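Local coordinates for particle-associated lyase (Acinetobacter bacteriophage AP22, PDB 4Y9V), which probably depolymerises the capsular polysaccharide of Acinetobacter baumannii as a trimeric phage tailspike lyase, and binds a capsular saccharide, at residues I85-T93 with F108-S117; N223-I231 with F242-R253. One frame throughout, in Å; residues are numbered along the deposited sequence.

Interaction 1: I85-T93 with F108-S117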
loop_
_atom_site.group_PDB
_atom_site.type_symbol
_atom_site.label_atom_id
_atom_site.label_comp_id
_atom_site.label_asym_id
_atom_site.label_seq_id
_atom_site.Cartn_x
_atom_site.Cartn_y
_atom_site.Cartn_z
ATOM N N ILE A 85 10.690 15.454 40.543
ATOM C CA ILE A 85 11.477 16.562 40.027
ATOM C C ILE A 85 12.819 16.041 39.507
ATOM O O ILE A 85 13.526 15.320 40.220
ATOM C CB ILE A 85 11.691 17.595 41.133
ATOM C CG1 ILE A 85 10.368 18.218 41.540
ATOM C CG2 ILE A 85 12.712 18.632 40.725
ATOM C CD1 ILE A 85 10.436 19.076 42.802
ATOM N N VAL A 86 13.180 16.429 38.271
ATOM C CA VAL A 86 14.462 16.105 37.677
ATOM C C VAL A 86 14.985 17.384 37.002
ATOM O O VAL A 86 14.693 17.660 35.843
ATOM C CB VAL A 86 14.402 14.954 36.661
ATOM C CG1 VAL A 86 15.783 14.645 36.130
ATOM C CG2 VAL A 86 13.741 13.719 37.263
ATOM N N ASN A 87 15.764 18.195 37.750
ATOM C CA ASN A 87 16.209 19.461 37.208
ATOM C C ASN A 87 17.436 19.380 36.317
ATOM O O ASN A 87 17.727 20.338 35.599
ATOM C CB ASN A 87 16.415 20.474 38.344
ATOM C CG ASN A 87 15.077 20.936 38.935
ATOM O OD1 ASN A 87 15.092 21.231 40.137
ATOM N ND2 ASN A 87 14.093 21.065 38.114
ATOM N N SER A 88 18.172 18.274 36.348
ATOM C CA SER A 88 19.347 18.102 35.526
ATOM C C SER A 88 19.032 17.401 34.199
ATOM O O SER A 88 18.047 16.671 34.056
ATOM C CB SER A 88 20.384 17.279 36.277
ATOM O OG SER A 88 20.868 17.921 37.423
ATOM N N LEU A 89 19.934 17.623 33.257
ATOM C CA LEU A 89 20.009 16.842 32.028
ATOM C C LEU A 89 20.726 15.544 32.358
ATOM O O LEU A 89 21.916 15.565 32.683
ATOM C CB LEU A 89 20.722 17.650 30.939
ATOM C CG LEU A 89 20.931 16.892 29.628
ATOM C CD1 LEU A 89 19.597 16.495 28.997
ATOM C CD2 LEU A 89 21.717 17.747 28.659
ATOM N N ILE A 90 20.007 14.433 32.321
ATOM C CA ILE A 90 20.525 13.122 32.666
ATOM C C ILE A 90 21.025 12.488 31.341
ATOM O O ILE A 90 20.230 12.278 30.434
ATOM C CB ILE A 90 19.499 12.232 33.336
ATOM C CG1 ILE A 90 18.788 12.955 34.475
ATOM C CG2 ILE A 90 20.141 10.925 33.790
ATOM C CD1 ILE A 90 19.684 13.411 35.614
ATOM N N GLU A 91 22.322 12.217 31.285
ATOM C CA GLU A 91 22.998 11.742 30.081
ATOM C C GLU A 91 23.349 10.287 30.270
ATOM O O GLU A 91 24.259 9.932 31.006
ATOM C CB GLU A 91 24.242 12.582 29.745
ATOM C CG GLU A 91 23.886 14.036 29.448
ATOM C CD GLU A 91 25.072 14.886 29.047
ATOM O OE1 GLU A 91 25.754 14.483 28.101
ATOM O OE2 GLU A 91 25.361 15.982 29.602
ATOM N N PHE A 92 22.575 9.419 29.624
ATOM C CA PHE A 92 22.826 7.984 29.639
ATOM C C PHE A 92 23.787 7.661 28.500
ATOM O O PHE A 92 23.505 7.951 27.350
ATOM C CB PHE A 92 21.536 7.199 29.455
ATOM C CG PHE A 92 20.453 7.480 30.476
ATOM C CD1 PHE A 92 19.546 8.542 30.341
ATOM C CD2 PHE A 92 20.337 6.659 31.602
ATOM C CE1 PHE A 92 18.606 8.773 31.276
ATOM C CE2 PHE A 92 19.367 6.911 32.552
ATOM C CZ PHE A 92 18.490 7.957 32.378
ATOM N N THR A 93 24.907 7.036 28.833
ATOM C CA THR A 93 25.903 6.631 27.862
ATOM C C THR A 93 26.222 5.145 27.903
ATOM O O THR A 93 27.099 4.725 27.188
ATOM C CB THR A 93 27.187 7.461 27.977
ATOM O OG1 THR A 93 27.706 7.296 29.328
ATOM C CG2 THR A 93 26.934 8.933 27.828
ATOM N N PHE A 108 10.849 17.867 34.445
ATOM C CA PHE A 108 12.103 18.511 34.078
ATOM C C PHE A 108 12.063 20.028 34.252
ATOM O O PHE A 108 13.114 20.682 34.118
ATOM C CB PHE A 108 12.409 18.205 32.612
ATOM C CG PHE A 108 12.650 16.742 32.301
ATOM C CD1 PHE A 108 13.476 15.957 33.095
ATOM C CD2 PHE A 108 12.067 16.159 31.183
ATOM C CE1 PHE A 108 13.710 14.626 32.773
ATOM C CE2 PHE A 108 12.322 14.856 30.852
ATOM C CZ PHE A 108 13.121 14.068 31.652
ATOM N N GLY A 109 10.901 20.604 34.520
ATOM C CA GLY A 109 10.879 22.041 34.717
ATOM C C GLY A 109 11.485 22.761 33.542
ATOM O O GLY A 109 11.209 22.463 32.380
ATOM N N ASP A 110 12.287 23.798 33.851
ATOM C CA ASP A 110 12.941 24.623 32.870
ATOM C C ASP A 110 14.292 24.074 32.384
ATOM O O ASP A 110 14.786 24.545 31.360
ATOM C CB ASP A 110 13.204 26.022 33.414
ATOM C CG ASP A 110 11.981 26.885 33.579
ATOM O OD1 ASP A 110 11.214 27.005 32.612
ATOM O OD2 ASP A 110 11.898 27.506 34.666
ATOM N N THR A 111 14.890 23.138 33.122
ATOM C CA THR A 111 16.285 22.810 32.917
ATOM C C THR A 111 16.579 21.338 32.665
ATOM O O THR A 111 17.720 21.038 32.232
ATOM C CB THR A 111 17.113 23.283 34.117
ATOM O OG1 THR A 111 16.589 22.730 35.323
ATOM C CG2 THR A 111 17.086 24.813 34.249
ATOM N N GLY A 112 15.693 20.403 32.963
ATOM C CA GLY A 112 16.031 18.992 32.895
ATOM C C GLY A 112 15.725 18.347 31.538
ATOM O O GLY A 112 15.080 18.932 30.663
ATOM N N GLY A 113 16.140 17.094 31.419
ATOM C CA GLY A 113 15.780 16.259 30.273
ATOM C C GLY A 113 16.516 14.939 30.386
ATOM O O GLY A 113 17.364 14.755 31.264
ATOM N N PHE A 114 16.198 14.009 29.475
ATOM C CA PHE A 114 16.925 12.764 29.326
ATOM C C PHE A 114 17.596 12.750 27.944
ATOM O O PHE A 114 16.969 13.087 26.939
ATOM C CB PHE A 114 16.003 11.530 29.413
ATOM C CG PHE A 114 15.510 11.130 30.785
ATOM C CD1 PHE A 114 15.882 11.770 31.960
ATOM C CD2 PHE A 114 14.642 10.062 30.876
ATOM C CE1 PHE A 114 15.403 11.327 33.184
ATOM C CE2 PHE A 114 14.187 9.602 32.104
ATOM C CZ PHE A 114 14.555 10.263 33.267
ATOM N N TYR A 115 18.836 12.291 27.905
ATOM C CA TYR A 115 19.564 12.168 26.649
ATOM C C TYR A 115 20.296 10.831 26.673
ATOM O O TYR A 115 21.212 10.679 27.493
ATOM C CB TYR A 115 20.555 13.339 26.449
ATOM C CG TYR A 115 20.934 13.559 25.010
ATOM C CD1 TYR A 115 21.620 12.603 24.267
ATOM C CD2 TYR A 115 20.566 14.733 24.332
ATOM C CE1 TYR A 115 21.950 12.804 22.933
ATOM C CE2 TYR A 115 20.881 14.933 23.007
ATOM C CZ TYR A 115 21.571 13.969 22.300
ATOM O OH TYR A 115 21.830 14.183 20.977
ATOM N N ALA A 116 19.928 9.902 25.824
ATOM C CA ALA A 116 20.545 8.583 25.763
ATOM C C ALA A 116 21.346 8.512 24.458
ATOM O O ALA A 116 20.799 8.751 23.419
ATOM C CB ALA A 116 19.484 7.512 25.776
ATOM N N SER A 117 22.646 8.217 24.568
ATOM C CA SER A 117 23.472 8.260 23.392
ATOM C C SER A 117 24.517 7.152 23.357
ATOM O O SER A 117 25.255 6.950 24.324
ATOM C CB SER A 117 24.204 9.583 23.303
ATOM O OG SER A 117 24.858 9.803 22.078
HETATM O O HOH W 1 27.983 6.859 24.614
HETATM O O HOH W 2 27.790 6.104 24.777
#
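Strands 89-92 and 113-117 pair in parallel as neighbouring rungs near the N-terminal end of a right-handed beta-helix, with a turn packed beside them. Ile90 and Phe92 alternate as donor and acceptor. Ile90 N donates to Gly113 O at 2.9 Å and Ile90 O receives Tyr115 N, while Phe92 N donates to Tyr115 O and Phe92 O receives Ser117 N. Before the strands, the hydroxyl of Thr111 binds Asn87 O at 2.7 Å, in the carbonyl plane on a lone pair; OG1 sits between its own backbone N and carbonyl carbon (chi1 55°), the position that brings it there.

On the face carrying Ile90, Phe92 and Phe114, the Phe92 ring turns its CE1 edge onto the Phe114 face in a T-shaped pair, with centroids 5.4 Å apart and planes at 80°. CE1 lies 3.9 Å from Phe114 CG, offset toward the rim. The opposite face of Phe114 receives Phe108 CZ, and Ile90 CB lies obliquely beside Phe114 CD1. Phe108 in turn lays one ring face over Gly113 CA and runs alongside Val86, whose CB is 3.8 Å from Phe108 CD1. Helix 63-71 touches Val86, Ile90, Phe92 and Phe114. On the other face, Leu89 CD1 rests against Gly113 O, and the Tyr115 hydroxyl hydrogen-bonds Asp232 OD2, on the next rung. Stacked aromatic and aliphatic side chains inside a parallel coil are characteristic of the pectin lyase-like beta-helix.

Interaction 2: N223-I231 with F242-R253. With 49T (2-acetamido-2-deoxy-alpha-D-fucopyranose), chain B.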
loop_
_atom_site.group_PDB
_atom_site.type_symbol
_atom_site.label_atom_id
_atom_site.label_comp_id
_atom_site.label_asym_id
_atom_site.label_seq_id
_atom_site.Cartn_x
_atom_site.Cartn_y
_atom_site.Cartn_z
ATOM N N ASN A 223 9.652 26.737 27.931
ATOM C CA ASN A 223 10.920 27.411 27.851
ATOM C C ASN A 223 12.111 26.466 27.980
ATOM O O ASN A 223 13.261 26.904 27.801
ATOM C CB ASN A 223 11.043 28.539 28.939
ATOM C CG ASN A 223 10.053 29.623 28.637
ATOM O OD1 ASN A 223 10.000 30.056 27.477
ATOM N ND2 ASN A 223 9.270 30.009 29.615
ATOM N N ASN A 224 11.894 25.196 28.281
ATOM C CA ASN A 224 13.008 24.272 28.528
ATOM C C ASN A 224 13.647 23.931 27.164
ATOM O O ASN A 224 12.962 23.343 26.314
ATOM C CB ASN A 224 12.477 23.030 29.206
ATOM C CG ASN A 224 13.581 22.075 29.628
ATOM O OD1 ASN A 224 14.611 21.962 28.947
ATOM N ND2 ASN A 224 13.361 21.343 30.705
ATOM N N PRO A 225 14.911 24.257 26.941
ATOM C CA PRO A 225 15.516 24.028 25.626
ATOM C C PRO A 225 15.875 22.600 25.367
ATOM O O PRO A 225 16.142 22.233 24.239
ATOM C CB PRO A 225 16.766 24.897 25.679
ATOM C CG PRO A 225 17.167 24.864 27.131
ATOM C CD PRO A 225 15.870 24.898 27.873
ATOM N N ASN A 226 15.799 21.733 26.360
ATOM C CA ASN A 226 16.109 20.317 26.163
ATOM C C ASN A 226 14.895 19.606 25.597
ATOM O O ASN A 226 13.756 19.743 26.105
ATOM C CB ASN A 226 16.479 19.668 27.494
ATOM C CG ASN A 226 17.700 20.255 28.095
ATOM O OD1 ASN A 226 17.516 21.056 29.109
ATOM N ND2 ASN A 226 18.817 20.014 27.576
ATOM N N VAL A 227 15.100 18.805 24.567
ATOM C CA VAL A 227 14.080 17.845 24.156
ATOM C C VAL A 227 13.894 16.862 25.302
ATOM O O VAL A 227 14.890 16.341 25.825
ATOM C CB VAL A 227 14.517 17.166 22.847
ATOM C CG1 VAL A 227 13.503 16.105 22.432
ATOM C CG2 VAL A 227 14.694 18.218 21.744
ATOM N N PRO A 228 12.665 16.582 25.748
ATOM C CA PRO A 228 12.509 15.719 26.912
ATOM C C PRO A 228 13.221 14.390 26.849
ATOM O O PRO A 228 13.797 13.944 27.830
ATOM C CB PRO A 228 10.962 15.620 26.985
ATOM C CG PRO A 228 10.461 16.911 26.438
ATOM C CD PRO A 228 11.417 17.261 25.376
ATOM N N LEU A 229 13.165 13.726 25.673
ATOM C CA LEU A 229 13.998 12.551 25.449
ATOM C C LEU A 229 14.619 12.647 24.042
ATOM O O LEU A 229 13.906 12.820 23.047
ATOM C CB LEU A 229 13.231 11.258 25.535
ATOM C CG LEU A 229 14.030 9.975 25.192
ATOM C CD1 LEU A 229 15.186 9.745 26.144
ATOM C CD2 LEU A 229 13.095 8.789 25.135
ATOM N N VAL A 230 15.938 12.465 23.996
ATOM C CA VAL A 230 16.668 12.193 22.763
ATOM C C VAL A 230 17.277 10.788 22.907
ATOM O O VAL A 230 17.893 10.485 23.926
ATOM C CB VAL A 230 17.774 13.209 22.481
ATOM C CG1 VAL A 230 18.423 12.899 21.103
ATOM C CG2 VAL A 230 17.244 14.634 22.544
ATOM N N ILE A 231 17.121 9.969 21.852
ATOM C CA ILE A 231 17.854 8.714 21.690
ATOM C C ILE A 231 18.754 8.908 20.475
ATOM O O ILE A 231 18.258 9.258 19.409
ATOM C CB ILE A 231 16.920 7.522 21.505
ATOM C CG1 ILE A 231 15.986 7.339 22.681
ATOM C CG2 ILE A 231 17.709 6.266 21.186
ATOM C CD1 ILE A 231 14.903 6.306 22.487
ATOM N N PHE A 242 5.966 6.505 25.043
ATOM C CA PHE A 242 6.514 7.797 25.415
ATOM C C PHE A 242 5.466 8.874 25.326
ATOM O O PHE A 242 4.702 8.927 24.362
ATOM C CB PHE A 242 7.668 8.157 24.433
ATOM C CG PHE A 242 8.258 9.527 24.739
ATOM C CD1 PHE A 242 9.168 9.650 25.765
ATOM C CD2 PHE A 242 7.840 10.653 24.058
ATOM C CE1 PHE A 242 9.667 10.898 26.097
ATOM C CE2 PHE A 242 8.326 11.907 24.401
ATOM C CZ PHE A 242 9.251 12.011 25.418
ATOM N N GLU A 243 5.462 9.768 26.315
ATOM C CA GLU A 243 4.581 10.899 26.330
ATOM C C GLU A 243 5.299 12.091 26.960
ATOM O O GLU A 243 5.894 11.946 28.034
ATOM C CB GLU A 243 3.335 10.564 27.212
ATOM C CG GLU A 243 2.411 11.753 27.476
ATOM C CD GLU A 243 1.078 11.372 28.128
ATOM O OE1 GLU A 243 0.742 10.161 28.151
ATOM O OE2 GLU A 243 0.422 12.299 28.609
ATOM N N ASN A 244 5.199 13.268 26.341
ATOM C CA ASN A 244 5.696 14.495 26.959
ATOM C C ASN A 244 4.622 15.541 26.971
ATOM O O ASN A 244 3.757 15.595 26.094
ATOM C CB ASN A 244 6.952 15.046 26.242
ATOM C CG ASN A 244 6.609 15.657 24.902
ATOM O OD1 ASN A 244 6.280 14.921 23.952
ATOM N ND2 ASN A 244 6.586 16.973 24.803
ATOM N N LYS A 245 4.742 16.453 27.928
ATOM C CA LYS A 245 4.102 17.762 27.958
ATOM C C LYS A 245 5.206 18.799 27.978
ATOM O O LYS A 245 6.105 18.679 28.811
ATOM C CB LYS A 245 3.227 17.883 29.225
ATOM C CG LYS A 245 2.730 19.293 29.499
ATOM C CD LYS A 245 1.791 19.365 30.638
ATOM C CE LYS A 245 1.170 20.773 30.775
ATOM N NZ LYS A 245 0.233 20.682 31.937
ATOM N N GLY A 246 5.165 19.792 27.129
ATOM C CA GLY A 246 6.123 20.860 27.175
ATOM C C GLY A 246 7.387 20.570 26.396
ATOM O O GLY A 246 7.490 19.623 25.605
ATOM N N GLY A 247 8.373 21.448 26.623
ATOM C CA GLY A 247 9.595 21.485 25.857
ATOM C C GLY A 247 9.544 22.563 24.782
ATOM O O GLY A 247 8.547 22.689 24.085
ATOM N N LYS A 248 10.611 23.336 24.659
ATOM C CA LYS A 248 10.597 24.450 23.712
ATOM C C LYS A 248 10.616 23.995 22.247
ATOM O O LYS A 248 9.915 24.576 21.433
ATOM C CB LYS A 248 11.796 25.369 24.009
ATOM C CG LYS A 248 11.852 26.581 23.093
ATOM C CD LYS A 248 12.884 27.602 23.612
ATOM C CE LYS A 248 12.943 28.830 22.712
ATOM N NZ LYS A 248 13.869 29.822 23.330
ATOM N N PHE A 249 11.461 23.002 21.933
ATOM C CA PHE A 249 11.790 22.730 20.535
ATOM C C PHE A 249 11.150 21.476 19.962
ATOM O O PHE A 249 10.692 21.513 18.805
ATOM C CB PHE A 249 13.289 22.641 20.351
ATOM C CG PHE A 249 14.005 23.974 20.593
ATOM C CD1 PHE A 249 13.774 25.046 19.750
ATOM C CD2 PHE A 249 14.894 24.128 21.647
ATOM C CE1 PHE A 249 14.413 26.261 19.953
ATOM C CE2 PHE A 249 15.527 25.341 21.852
ATOM C CZ PHE A 249 15.299 26.413 21.004
ATOM N N ALA A 250 11.141 20.374 20.704
ATOM C CA ALA A 250 10.598 19.113 20.205
ATOM C C ALA A 250 10.280 18.225 21.407
ATOM O O ALA A 250 10.890 18.363 22.459
ATOM C CB ALA A 250 11.556 18.423 19.260
ATOM N N GLY A 251 9.373 17.276 21.191
ATOM C CA GLY A 251 8.983 16.369 22.263
ATOM C C GLY A 251 9.864 15.139 22.390
ATOM O O GLY A 251 10.312 14.771 23.508
ATOM N N LEU A 252 10.144 14.498 21.262
ATOM C CA LEU A 252 10.950 13.296 21.173
ATOM C C LEU A 252 11.858 13.446 19.980
ATOM O O LEU A 252 11.370 13.818 18.896
ATOM C CB LEU A 252 10.044 12.082 20.981
ATOM C CG LEU A 252 10.742 10.728 20.771
ATOM C CD1 LEU A 252 11.527 10.305 21.991
ATOM C CD2 LEU A 252 9.711 9.644 20.405
ATOM N N ARG A 253 13.146 13.129 20.130
ATOM C CA ARG A 253 14.055 13.119 18.985
ATOM C C ARG A 253 14.755 11.776 18.926
ATOM O O ARG A 253 15.310 11.298 19.927
ATOM C CB ARG A 253 15.092 14.245 19.083
ATOM C CG ARG A 253 16.109 14.232 17.962
ATOM C CD ARG A 253 17.135 15.338 18.061
ATOM N NE ARG A 253 16.512 16.643 17.919
ATOM C CZ ARG A 253 16.770 17.736 18.632
ATOM N NH1 ARG A 253 17.671 17.715 19.595
ATOM N NH2 ARG A 253 16.080 18.851 18.391
HETATM C C1 49T B . 19.236 22.559 14.545
HETATM C C2 49T B . 19.766 23.252 15.805
HETATM N N2 49T B . 18.647 23.798 16.588
HETATM C C7 49T B . 18.277 23.251 17.735
HETATM O O7 49T B . 18.737 22.227 18.203
HETATM C C8 49T B . 17.161 24.004 18.464
HETATM O O5 49T B . 20.259 22.224 13.675
HETATM C C5 49T B . 21.106 23.306 13.262
HETATM C C6 49T B . 22.075 22.772 12.224
HETATM C C4 49T B . 21.779 23.903 14.495
HETATM O O4 49T B . 22.588 22.899 15.101
HETATM C C3 49T B . 20.712 24.375 15.444
HETATM O O3 49T B . 21.339 24.824 16.676
HETATM O O HOH W 3 12.152 30.682 25.645
HETATM O O HOH W 4 13.176 21.346 23.565
HETATM O O HOH W 5 11.942 20.639 23.762
#
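Arg253 packs beside Val230 and turns a face of its guanidinium to Val227. CB lies 4.1 Å from Val230 CG2, and CG and CD follow Val230 CG1 alongside. With CG anti to the backbone N (chi1 177°) the chain runs straight to CD and then bends at chi3, which carries the guanidinium across Val227. There Val227 CG2 sits over one face of the group, 3.7 Å from Arg253 NH2, the two side chains crossing at about a right angle. NE is held by Gln281, itself a glycan-pocket residue, which would restrain the group's rotation. The arginine backbone carries the strand pairing: its N binds Leu229 O at 3.0 Å and its O receives Ile231 N.

Phe249 lines the pocket directly: its ring is sandwiched between Lys248 CG on one face and C8 of the N-acetylfucosamine, 3.8 Å from Phe249 CD1, on the other, while Pro225 O meets its edge. Inside the coil, Leu229 CB approaches Phe242 CE1 at 3.6 Å, and Leu252 CD1 lies over the centre of the Phe242 ring. Strand 229-232 lies between strands 113-125 and 250-255, and Leu229 also touches strands 211-213 and 215-220.

From the N terminus, interaction 1 closes a loop of 14 residues between 85-93 and 108-117, and interaction 2 then closes a shorter one between 223-231 and 242-253. The loops follow in series, neither nesting nor crossing, yet their strands become neighbours in space. Between them lie residues 118-222, largely the Ig-like range 115-206, before the chain returns beside strand 113-125. Strand 113-125 lies beside strand 229-232, with probable hydrogen bonds from Phe114 N to Pro228 O and from Ala116 N to Val230 O. Four strands, 89-92, 113-125, 229-232 and 250-255, therefore run on as successive parallel rungs. Asn224 ND2 also bonds Gly109 O and Gly112 O, tying the turns together.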